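Local coordinates for protein glutaredoxin 2 (Salmonella enterica subsp. enterica serovar Typhimurium, PDB 3IR4) that binds glutathione and probably acts as a glutathione-dependent thiol-disulfide oxidoreductase, at residues Leu6-His11 with Lys17-Phe22; His177-Leu182 with Thr208-Leu213; Glu64-Val69 with Leu171-Ile176. All coordinates share one frame; numbering follows the deposited sequence.

In the fold
The three contacts cluster around the interface between the thioredoxin-like N-terminal domain and the all-helical C-terminal domain, a two-domain plan shared with glutathione transferases. Along the chain, contact 1 closes first, then contact 3, then contact 2. Contact 1 packs strand 5-8 on helix 13-25 within the N-terminal domain. Contact 3 spans the interface, joining helix 65-74 to the start of helix 173-185, and contact 2, within the C-terminal domain, takes up the same helix from the very next residue, 177. Their centres lie about 10 Å (1 and 2), 11 Å (1 and 3) and 13 Å (2 and 3) apart. Lys17 and Met20 (selenomethionine) of contact 1 touch both others, so the thioredoxin-like domain is packed directly against helix 173-185.

Contact 1 of 3, residues Leu6-His11 with Lys17-Phe22; sequences LYIYDH and KARMIF
Leu6 lies on the helix through its CD2 methyl, which sits 3.5 Å from Arg19 CG and 3.9 Å from Ala18 CB. Its CG is anti to the backbone N (chi1 -169°), which sends the isobutyl group from the strand into the angle between these two helix residues. Two residues on, Ile8 also turns its side chain to the helix. Its CD1 reaches 4.1 Å from Arg19 CD, the two chains running roughly at right angles, so that Leu6 and Ile8 together line the aliphatic part of the arginine. A bend at chi3 then carries the guanidinium past Ile8 to the loop following the strand. There Asp10 OD1 meets Arg19 NH1 near the guanidinium plane, at its edge, in a long salt bridge of 3.5 Å. The carboxylate and guanidinium planes are 50° apart, not the coplanar pairing of a two-pronged bridge. Two waters supplement the bridge: one gives a hydrogen to Asp10 OD1 (2.8 Å) and accepts one from Arg19 NH1, while a second links Asp10 O to the same NH1 (3.1 Å from the water). The charge of Asp10 is shared, since OD1 also forms a salt bridge with Arg183 of helix 173-185. Strand 5-8 and helix 13-25 open a beta-alpha-beta unit of the thioredoxin-like fold, their short segments running roughly antiparallel, at 145°, with axes 10.0 Å apart. On its flanks the strand bonds to strand 30-33 and, through Tyr7, to Ile53 of strand 53-55, while Tyr9 beyond it touches glutathione. The helix has further neighbours: Ala18, Ile21 and Phe22 touch helix 65-74, and Lys17 and Met20, a selenomethionine, touch helix 173-185.

Contact 2 of 3, residues His177-Leu182 with Thr208-Leu213; sequences HLFPLL and TQINLL. With SO4 (sulfate ion), chain F.
A single aromatic ring, that of Phe179, makes every close touch here, reaching from helix 173-185 to the chain that leaves helix 195-208. That helix closes in a Schellman motif in which Gln209 takes a positive phi of 62°; with Thr208 before the turn and Ile210 and Leu212 after it, all three meet the ring. Phe179 holds CG anti to its own backbone N (chi1 176°), which stretches the ring out from the helix just before its kink at Pro180. Ile210 CB lies at the ring edge, near its plane, 4.2 Å from CE2, the two side chains sliding past each other in opposite directions. Thr208 OG1 approaches the same CE2 obliquely at 3.8 Å, but its polar need is met by Met204 O in the last turn of its own helix. Farther round, Leu212 CD2 stands 4.3 Å from Phe179 CE1. The contact thus packs the chain following helix 195-208 against helix 173-185 of the all-helical domain. Two residues before the phenylalanine, His177 binds a sulfate ion, probably from the crystallisation liquor, which Arg85 also holds: His177 NE2 donates to sulfate O3 at 2.9 Å in a nearly straight bond (167°).

Contact 3 of 3, residues Glu64-Val69 with Leu171-Ile176; sequences ESMDIV and LSEDDI. With GSH (glutathione), chain B.
Met66, present as selenomethionine, bridges the two helices, with its SE 3.6 Å from Ile176 CG2 and its terminal CE 3.7 Å from Glu173 CG. The chain, bent at chi2 and chi3, runs past Ile176 in the opposite direction. One turn on, Val69 and Ile176 meet tip to tip, CG2 to CG2 at 4.0 Å. No hydrogen bond crosses the pair; the carboxylate of Glu173 turns instead to His70. Behind this apolar layer, Ser172 is the N-cap of helix 173-185, its OG accepting from Asp174 N, and it forms a capping box with Asp175, Ser172 N donating to the anti lone pair of Asp175 OD2 at 3.0 Å. On the other helix, the N-terminus, with Glu64 at the N-cap and Ser65 first in the helix, holds the gamma-glutamyl end of glutathione. Ser65 N and Ser65 OG bond to the carboxylate oxygens O12 and O11 at 2.8 and 2.7 Å, and glutathione N1 donates to Glu64 OE1 at 2.8 Å. This ligand-binding helix thus packs by one side on the C-terminal domain. Helix 13-25 fits beside both partners, touching Ile68 and Val69 through Ala18 and Ile21, and Ile176 through Lys17.

Contact 1 of 3, residues Leu6-His11 with Lys17-Phe22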
loop_
_atom_site.group_PDB
_atom_site.type_symbol
_atom_site.label_atom_id
_atom_site.label_comp_id
_atom_site.label_asym_id
_atom_site.label_seq_id
_atom_site.Cartn_x
_atom_site.Cartn_y
_atom_site.Cartn_z
ATOM N N LEU A 6 -12.465 -4.986 7.117
ATOM C CA LEU A 6 -11.884 -4.162 6.092
ATOM C C LEU A 6 -11.835 -4.958 4.789
ATOM O O LEU A 6 -11.196 -6.004 4.720
ATOM C CB LEU A 6 -10.502 -3.754 6.565
ATOM C CG LEU A 6 -9.775 -2.659 5.778
ATOM C CD1 LEU A 6 -10.473 -1.320 5.961
ATOM C CD2 LEU A 6 -8.327 -2.574 6.219
ATOM N N TYR A 7 -12.496 -4.411 3.768
ATOM C CA TYR A 7 -12.633 -5.018 2.424
ATOM C C TYR A 7 -11.553 -4.386 1.571
ATOM O O TYR A 7 -11.470 -3.164 1.439
ATOM C CB TYR A 7 -14.038 -4.797 1.864
ATOM C CG TYR A 7 -15.075 -5.484 2.723
ATOM C CD1 TYR A 7 -15.657 -4.846 3.789
ATOM C CD2 TYR A 7 -15.422 -6.798 2.485
ATOM C CE1 TYR A 7 -16.558 -5.506 4.620
ATOM C CE2 TYR A 7 -16.325 -7.464 3.287
ATOM C CZ TYR A 7 -16.909 -6.798 4.350
ATOM O OH TYR A 7 -17.827 -7.420 5.155
ATOM N N ILE A 8 -10.719 -5.242 0.979
ATOM C CA ILE A 8 -9.500 -4.820 0.325
ATOM C C ILE A 8 -9.137 -5.616 -0.902
ATOM O O ILE A 8 -9.662 -6.692 -1.169
ATOM C CB ILE A 8 -8.278 -4.953 1.321
ATOM C CG1 ILE A 8 -7.994 -6.413 1.700
ATOM C CG2 ILE A 8 -8.493 -4.125 2.599
ATOM C CD1 ILE A 8 -6.737 -6.629 2.545
ATOM N N TYR A 9 -8.156 -5.055 -1.633
ATOM C CA TYR A 9 -7.288 -5.827 -2.548
ATOM C C TYR A 9 -5.913 -5.788 -1.863
ATOM O O TYR A 9 -5.469 -4.734 -1.421
ATOM C CB TYR A 9 -7.175 -5.207 -3.932
ATOM C CG TYR A 9 -8.477 -4.987 -4.635
ATOM C CD1 TYR A 9 -9.527 -5.887 -4.532
ATOM C CD2 TYR A 9 -8.641 -3.860 -5.434
ATOM C CE1 TYR A 9 -10.757 -5.625 -5.180
ATOM C CE2 TYR A 9 -9.832 -3.614 -6.079
ATOM C CZ TYR A 9 -10.902 -4.482 -5.935
ATOM O OH TYR A 9 -12.085 -4.174 -6.560
ATOM N N ASP A 10 -5.251 -6.928 -1.765
ATOM C CA ASP A 10 -3.963 -7.021 -1.070
ATOM C C ASP A 10 -2.868 -6.167 -1.702
ATOM O O ASP A 10 -2.025 -5.614 -0.993
ATOM C CB ASP A 10 -3.586 -8.508 -0.940
ATOM C CG ASP A 10 -2.375 -8.765 -0.052
ATOM O OD1 ASP A 10 -2.049 -7.958 0.835
ATOM O OD2 ASP A 10 -1.802 -9.842 -0.231
ATOM N N HIS A 11 -2.866 -6.041 -3.023
ATOM C CA HIS A 11 -1.838 -5.258 -3.700
ATOM C C HIS A 11 -2.034 -3.740 -3.567
ATOM O O HIS A 11 -1.121 -2.974 -3.836
ATOM C CB HIS A 11 -1.808 -5.558 -5.210
ATOM C CG HIS A 11 -2.867 -4.844 -6.002
ATOM N ND1 HIS A 11 -4.099 -5.397 -6.261
ATOM C CD2 HIS A 11 -2.867 -3.637 -6.622
ATOM C CE1 HIS A 11 -4.809 -4.551 -6.988
ATOM N NE2 HIS A 11 -4.091 -3.474 -7.208
ATOM N N LYS A 17 -2.657 1.324 3.508
ATOM C CA LYS A 17 -2.808 2.487 4.390
ATOM C C LYS A 17 -3.865 2.204 5.474
ATOM O O LYS A 17 -3.650 2.443 6.652
ATOM C CB LYS A 17 -3.193 3.749 3.609
ATOM C CG LYS A 17 -2.119 4.203 2.650
ATOM C CD LYS A 17 -2.514 5.411 1.836
ATOM C CE LYS A 17 -1.610 5.580 0.672
ATOM N NZ LYS A 17 -1.802 6.839 -0.064
ATOM N N ALA A 18 -5.017 1.709 5.026
ATOM C CA ALA A 18 -6.147 1.430 5.901
ATOM C C ALA A 18 -5.842 0.356 6.932
ATOM O O ALA A 18 -6.407 0.377 8.005
ATOM C CB ALA A 18 -7.375 1.040 5.103
ATOM N N ARG A 19 -4.952 -0.573 6.617
ATOM C CA ARG A 19 -4.546 -1.619 7.543
ATOM C C ARG A 19 -3.522 -1.160 8.573
ATOM O O ARG A 19 -3.382 -1.788 9.622
ATOM C CB ARG A 19 -3.934 -2.782 6.765
ATOM C CG ARG A 19 -4.950 -3.525 5.951
ATOM C CD ARG A 19 -4.290 -4.509 5.012
ATOM N NE ARG A 19 -3.620 -5.531 5.800
ATOM C CZ ARG A 19 -2.807 -6.459 5.319
ATOM N NH1 ARG A 19 -2.528 -6.497 4.027
ATOM N NH2 ARG A 19 -2.265 -7.348 6.147
HETATM N N MSE A 20 -2.756 -0.119 8.262
HETATM C CA MSE A 20 -1.628 0.224 9.118
HETATM C C MSE A 20 -1.961 0.566 10.566
HETATM O O MSE A 20 -1.281 0.120 11.457
HETATM C CB MSE A 20 -0.790 1.356 8.511
HETATM C CG MSE A 20 -0.037 0.932 7.265
HETATM SE SE MSE A 20 0.866 2.404 6.394
HETATM C CE MSE A 20 2.252 2.724 7.690
ATOM N N ILE A 21 -2.976 1.401 10.795
ATOM C CA ILE A 21 -3.270 1.825 12.167
ATOM C C ILE A 21 -3.735 0.641 12.992
ATOM O O ILE A 21 -3.449 0.571 14.190
ATOM C CB ILE A 21 -4.266 3.011 12.249
ATOM C CG1 ILE A 21 -3.670 4.272 11.610
ATOM C CG2 ILE A 21 -4.692 3.295 13.717
ATOM C CD1 ILE A 21 -2.491 4.855 12.281
ATOM N N PHE A 22 -4.485 -0.290 12.393
ATOM C CA PHE A 22 -4.895 -1.475 13.130
ATOM C C PHE A 22 -3.675 -2.190 13.694
ATOM O O PHE A 22 -3.640 -2.637 14.836
ATOM C CB PHE A 22 -5.720 -2.416 12.264
ATOM C CG PHE A 22 -7.089 -1.908 11.950
ATOM C CD1 PHE A 22 -8.136 -2.054 12.848
ATOM C CD2 PHE A 22 -7.347 -1.271 10.739
ATOM C CE1 PHE A 22 -9.397 -1.601 12.556
ATOM C CE2 PHE A 22 -8.630 -0.810 10.455
ATOM C CZ PHE A 22 -9.656 -0.990 11.371
HETATM O O HOH W 1 -1.283 -9.116 3.276
HETATM O O HOH W 2 -3.331 -4.737 1.560
#

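Contact 2 of 3, residues His177-Leu182 with Thr208-Leu213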
loop_
_atom_site.group_PDB
_atom_site.type_symbol
_atom_site.label_atom_id
_atom_site.label_comp_id
_atom_site.label_asym_id
_atom_site.label_seq_id
_atom_site.Cartn_x
_atom_site.Cartn_y
_atom_site.Cartn_z
ATOM N N HIS A 177 1.644 7.253 3.916
ATOM C CA HIS A 177 1.835 7.297 2.463
ATOM C C HIS A 177 3.099 6.579 2.001
ATOM O O HIS A 177 3.124 6.030 0.893
ATOM C CB HIS A 177 1.813 8.739 1.956
ATOM C CG HIS A 177 0.496 9.395 2.107
ATOM N ND1 HIS A 177 -0.654 8.904 1.534
ATOM C CD2 HIS A 177 0.137 10.484 2.822
ATOM C CE1 HIS A 177 -1.660 9.696 1.861
ATOM N NE2 HIS A 177 -1.205 10.658 2.643
ATOM N N LEU A 178 4.160 6.587 2.793
ATOM C CA LEU A 178 5.420 6.009 2.357
ATOM C C LEU A 178 5.487 4.479 2.455
ATOM O O LEU A 178 5.939 3.799 1.528
ATOM C CB LEU A 178 6.586 6.622 3.169
ATOM C CG LEU A 178 7.964 6.066 2.899
ATOM C CD1 LEU A 178 8.372 6.268 1.402
ATOM C CD2 LEU A 178 8.976 6.688 3.843
ATOM N N PHE A 179 5.094 3.923 3.592
ATOM C CA PHE A 179 5.213 2.498 3.787
ATOM C C PHE A 179 4.561 1.648 2.669
ATOM O O PHE A 179 5.193 0.711 2.204
ATOM C CB PHE A 179 4.759 2.040 5.171
ATOM C CG PHE A 179 4.794 0.548 5.321
ATOM C CD1 PHE A 179 6.012 -0.129 5.366
ATOM C CD2 PHE A 179 3.628 -0.179 5.314
ATOM C CE1 PHE A 179 6.064 -1.484 5.472
ATOM C CE2 PHE A 179 3.673 -1.569 5.417
ATOM C CZ PHE A 179 4.894 -2.220 5.478
ATOM N N PRO A 180 3.342 1.977 2.226
ATOM C CA PRO A 180 2.735 1.126 1.190
ATOM C C PRO A 180 3.575 1.046 -0.080
ATOM O O PRO A 180 3.628 -0.020 -0.724
ATOM C CB PRO A 180 1.386 1.780 0.948
ATOM C CG PRO A 180 1.067 2.491 2.248
ATOM C CD PRO A 180 2.394 2.993 2.723
ATOM N N LEU A 181 4.167 2.165 -0.480
ATOM C CA LEU A 181 5.029 2.176 -1.650
ATOM C C LEU A 181 6.236 1.249 -1.451
ATOM O O LEU A 181 6.563 0.426 -2.304
ATOM C CB LEU A 181 5.466 3.617 -1.938
ATOM C CG LEU A 181 6.500 3.777 -3.035
ATOM C CD1 LEU A 181 6.000 3.225 -4.368
ATOM C CD2 LEU A 181 6.885 5.246 -3.146
ATOM N N LEU A 182 6.894 1.374 -0.302
ATOM C CA LEU A 182 8.047 0.538 -0.023
ATOM C C LEU A 182 7.648 -0.934 0.064
ATOM O O LEU A 182 8.363 -1.803 -0.430
ATOM C CB LEU A 182 8.787 0.988 1.236
ATOM C CG LEU A 182 9.271 2.437 1.266
ATOM C CD1 LEU A 182 9.977 2.720 2.577
ATOM C CD2 LEU A 182 10.182 2.747 0.076
ATOM N N THR A 208 3.295 -2.752 11.820
ATOM C CA THR A 208 1.969 -2.649 11.196
ATOM C C THR A 208 1.290 -3.996 10.991
ATOM O O THR A 208 0.120 -4.028 10.666
ATOM C CB THR A 208 2.000 -1.937 9.835
ATOM O OG1 THR A 208 2.743 -2.733 8.902
ATOM C CG2 THR A 208 2.507 -0.501 9.927
ATOM N N GLN A 209 1.994 -5.119 11.205
ATOM C CA GLN A 209 1.402 -6.457 10.950
ATOM C C GLN A 209 1.031 -6.617 9.482
ATOM O O GLN A 209 -0.008 -7.204 9.158
ATOM C CB GLN A 209 0.180 -6.744 11.837
ATOM C CG GLN A 209 0.464 -6.784 13.315
ATOM C CD GLN A 209 1.178 -8.030 13.796
ATOM O OE1 GLN A 209 1.604 -8.875 13.017
ATOM N NE2 GLN A 209 1.319 -8.144 15.098
ATOM N N ILE A 210 1.848 -6.065 8.600
ATOM C CA ILE A 210 1.611 -6.174 7.151
ATOM C C ILE A 210 2.856 -6.777 6.540
ATOM O O ILE A 210 3.958 -6.300 6.756
ATOM C CB ILE A 210 1.289 -4.801 6.524
ATOM C CG1 ILE A 210 0.029 -4.197 7.136
ATOM C CG2 ILE A 210 1.204 -4.926 5.003
ATOM C CD1 ILE A 210 -0.181 -2.717 6.865
ATOM N N ASN A 211 2.668 -7.838 5.771
ATOM C CA ASN A 211 3.779 -8.562 5.175
ATOM C C ASN A 211 4.478 -7.845 4.068
ATOM O O ASN A 211 3.872 -7.154 3.276
ATOM C CB ASN A 211 3.251 -9.906 4.618
ATOM C CG ASN A 211 2.325 -9.745 3.374
ATOM O OD1 ASN A 211 1.370 -8.931 3.354
ATOM N ND2 ASN A 211 2.560 -10.552 2.384
ATOM N N LEU A 212 5.787 -8.054 3.991
ATOM C CA LEU A 212 6.540 -7.665 2.806
ATOM C C LEU A 212 6.355 -8.785 1.770
ATOM O O LEU A 212 5.918 -9.896 2.089
ATOM C CB LEU A 212 7.996 -7.452 3.121
ATOM C CG LEU A 212 8.256 -6.350 4.144
ATOM C CD1 LEU A 212 9.740 -6.256 4.421
ATOM C CD2 LEU A 212 7.711 -5.015 3.698
ATOM N N LEU A 213 6.712 -8.482 0.534
ATOM C CA LEU A 213 6.440 -9.364 -0.622
ATOM C C LEU A 213 7.675 -10.000 -1.226
ATOM O O LEU A 213 7.611 -10.603 -2.288
ATOM C CB LEU A 213 5.731 -8.545 -1.692
ATOM C CG LEU A 213 4.482 -7.769 -1.239
ATOM C CD1 LEU A 213 3.959 -6.890 -2.367
ATOM C CD2 LEU A 213 3.397 -8.686 -0.681
HETATM S S SO4 F . -2.993 13.966 2.787
HETATM O O1 SO4 F . -2.997 15.028 3.820
HETATM O O2 SO4 F . -1.713 14.121 2.065
HETATM O O3 SO4 F . -3.066 12.684 3.490
HETATM O O4 SO4 F . -4.103 14.216 1.878
#

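Contact 3 of 3, residues Glu64-Val69 with Leu171-Ile176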
loop_
_atom_site.group_PDB
_atom_site.type_symbol
_atom_site.label_atom_id
_atom_site.label_comp_id
_atom_site.label_asym_id
_atom_site.label_seq_id
_atom_site.Cartn_x
_atom_site.Cartn_y
_atom_site.Cartn_z
ATOM N N GLU A 64 -12.561 5.519 1.749
ATOM C CA GLU A 64 -11.456 6.486 1.709
ATOM C C GLU A 64 -10.373 6.165 2.725
ATOM O O GLU A 64 -10.561 6.353 3.932
ATOM C CB GLU A 64 -11.905 7.949 1.854
ATOM C CG GLU A 64 -12.852 8.401 0.764
ATOM C CD GLU A 64 -12.203 8.512 -0.601
ATOM O OE1 GLU A 64 -10.948 8.548 -0.696
ATOM O OE2 GLU A 64 -12.995 8.617 -1.576
ATOM N N SER A 65 -9.253 5.699 2.207
ATOM C CA SER A 65 -8.139 5.304 3.048
ATOM C C SER A 65 -7.800 6.256 4.182
ATOM O O SER A 65 -7.672 5.819 5.319
ATOM C CB SER A 65 -6.890 5.036 2.205
ATOM O OG SER A 65 -6.505 6.167 1.485
HETATM N N MSE A 66 -7.677 7.538 3.893
HETATM C CA MSE A 66 -7.236 8.453 4.961
HETATM C C MSE A 66 -8.344 8.703 5.975
HETATM O O MSE A 66 -8.057 8.967 7.144
HETATM C CB MSE A 66 -6.674 9.735 4.381
HETATM C CG MSE A 66 -5.436 9.558 3.525
HETATM SE SE MSE A 66 -4.032 8.453 4.299
HETATM C CE MSE A 66 -3.649 9.508 5.853
ATOM N N ASP A 67 -9.606 8.661 5.537
ATOM C CA ASP A 67 -10.710 8.774 6.487
ATOM C C ASP A 67 -10.734 7.569 7.419
ATOM O O ASP A 67 -10.998 7.718 8.604
ATOM C CB ASP A 67 -12.040 8.947 5.788
ATOM C CG ASP A 67 -12.150 10.267 5.056
ATOM O OD1 ASP A 67 -11.296 11.171 5.236
ATOM O OD2 ASP A 67 -13.076 10.421 4.252
ATOM N N ILE A 68 -10.485 6.379 6.887
ATOM C CA ILE A 68 -10.394 5.182 7.695
ATOM C C ILE A 68 -9.226 5.329 8.676
ATOM O O ILE A 68 -9.360 5.028 9.849
ATOM C CB ILE A 68 -10.225 3.941 6.799
ATOM C CG1 ILE A 68 -11.464 3.740 5.932
ATOM C CG2 ILE A 68 -9.899 2.703 7.626
ATOM C CD1 ILE A 68 -11.258 2.738 4.819
ATOM N N VAL A 69 -8.056 5.725 8.184
ATOM C CA VAL A 69 -6.876 5.891 9.015
ATOM C C VAL A 69 -7.192 6.764 10.223
ATOM O O VAL A 69 -6.910 6.406 11.346
ATOM C CB VAL A 69 -5.699 6.464 8.185
ATOM C CG1 VAL A 69 -4.577 7.014 9.082
ATOM C CG2 VAL A 69 -5.141 5.383 7.222
ATOM N N LEU A 171 5.542 9.536 14.412
ATOM C CA LEU A 171 4.649 8.975 13.399
ATOM C C LEU A 171 3.751 10.049 12.826
ATOM O O LEU A 171 3.170 10.848 13.575
ATOM C CB LEU A 171 3.779 7.870 14.002
ATOM C CG LEU A 171 3.090 6.975 12.981
ATOM C CD1 LEU A 171 4.053 5.915 12.390
ATOM C CD2 LEU A 171 1.841 6.331 13.606
ATOM N N SER A 172 3.618 10.052 11.517
ATOM C CA SER A 172 2.810 11.054 10.820
ATOM C C SER A 172 2.140 10.416 9.588
ATOM O O SER A 172 2.419 9.274 9.215
ATOM C CB SER A 172 3.659 12.237 10.355
ATOM O OG SER A 172 4.485 11.879 9.251
ATOM N N GLU A 173 1.303 11.202 8.909
ATOM C CA GLU A 173 0.681 10.722 7.693
ATOM C C GLU A 173 1.731 10.448 6.612
ATOM O O GLU A 173 1.445 9.694 5.674
ATOM C CB GLU A 173 -0.389 11.687 7.194
ATOM C CG GLU A 173 -1.655 11.744 8.063
ATOM C CD GLU A 173 -1.522 12.596 9.329
ATOM O OE1 GLU A 173 -0.462 13.250 9.540
ATOM O OE2 GLU A 173 -2.514 12.628 10.084
ATOM N N ASP A 174 2.939 11.020 6.701
ATOM C CA ASP A 174 3.982 10.642 5.742
ATOM C C ASP A 174 4.311 9.165 5.828
ATOM O O ASP A 174 4.615 8.544 4.816
ATOM C CB ASP A 174 5.251 11.477 5.914
ATOM C CG ASP A 174 5.101 12.924 5.437
ATOM O OD1 ASP A 174 4.128 13.242 4.719
ATOM O OD2 ASP A 174 6.025 13.718 5.757
ATOM N N ASP A 175 4.264 8.577 7.017
ATOM C CA ASP A 175 4.474 7.135 7.177
ATOM C C ASP A 175 3.374 6.337 6.488
ATOM O O ASP A 175 3.610 5.294 5.877
ATOM C CB ASP A 175 4.546 6.752 8.651
ATOM C CG ASP A 175 5.726 7.372 9.330
ATOM O OD1 ASP A 175 6.851 6.929 9.017
ATOM O OD2 ASP A 175 5.558 8.311 10.131
ATOM N N ILE A 176 2.142 6.831 6.632
ATOM C CA ILE A 176 0.986 6.199 6.028
ATOM C C ILE A 176 1.148 6.175 4.503
ATOM O O ILE A 176 0.834 5.190 3.850
ATOM C CB ILE A 176 -0.318 6.902 6.440
ATOM C CG1 ILE A 176 -0.496 6.885 7.975
ATOM C CG2 ILE A 176 -1.486 6.272 5.722
ATOM C CD1 ILE A 176 -0.659 5.506 8.608
HETATM N N1 GSH B . -9.301 7.737 -2.757
HETATM C CA1 GSH B . -9.368 6.294 -2.491
HETATM C C1 GSH B . -8.802 6.004 -1.126
HETATM O O11 GSH B . -7.952 6.817 -0.672
HETATM O O12 GSH B . -9.179 4.979 -0.527
HETATM C CB1 GSH B . -8.592 5.567 -3.580
HETATM C CG1 GSH B . -8.844 4.061 -3.526
HETATM C CD1 GSH B . -8.438 3.315 -4.779
HETATM O OE1 GSH B . -7.824 3.970 -5.782
HETATM N N2 GSH B . -8.634 2.022 -4.839
HETATM C CA2 GSH B . -8.469 1.210 -6.040
HETATM C C2 GSH B . -9.801 0.761 -6.544
HETATM O O2 GSH B . -10.752 0.446 -5.670
HETATM C CB2 GSH B . -7.557 -0.009 -5.769
HETATM S SG2 GSH B . -5.824 0.368 -5.343
HETATM N N3 GSH B . -9.984 0.640 -7.835
HETATM C CA3 GSH B . -11.297 0.488 -8.410
HETATM C C3 GSH B . -11.370 -0.823 -9.097
HETATM O O31 GSH B . -10.468 -1.685 -8.863
HETATM O O32 GSH B . -12.334 -1.026 -9.879
#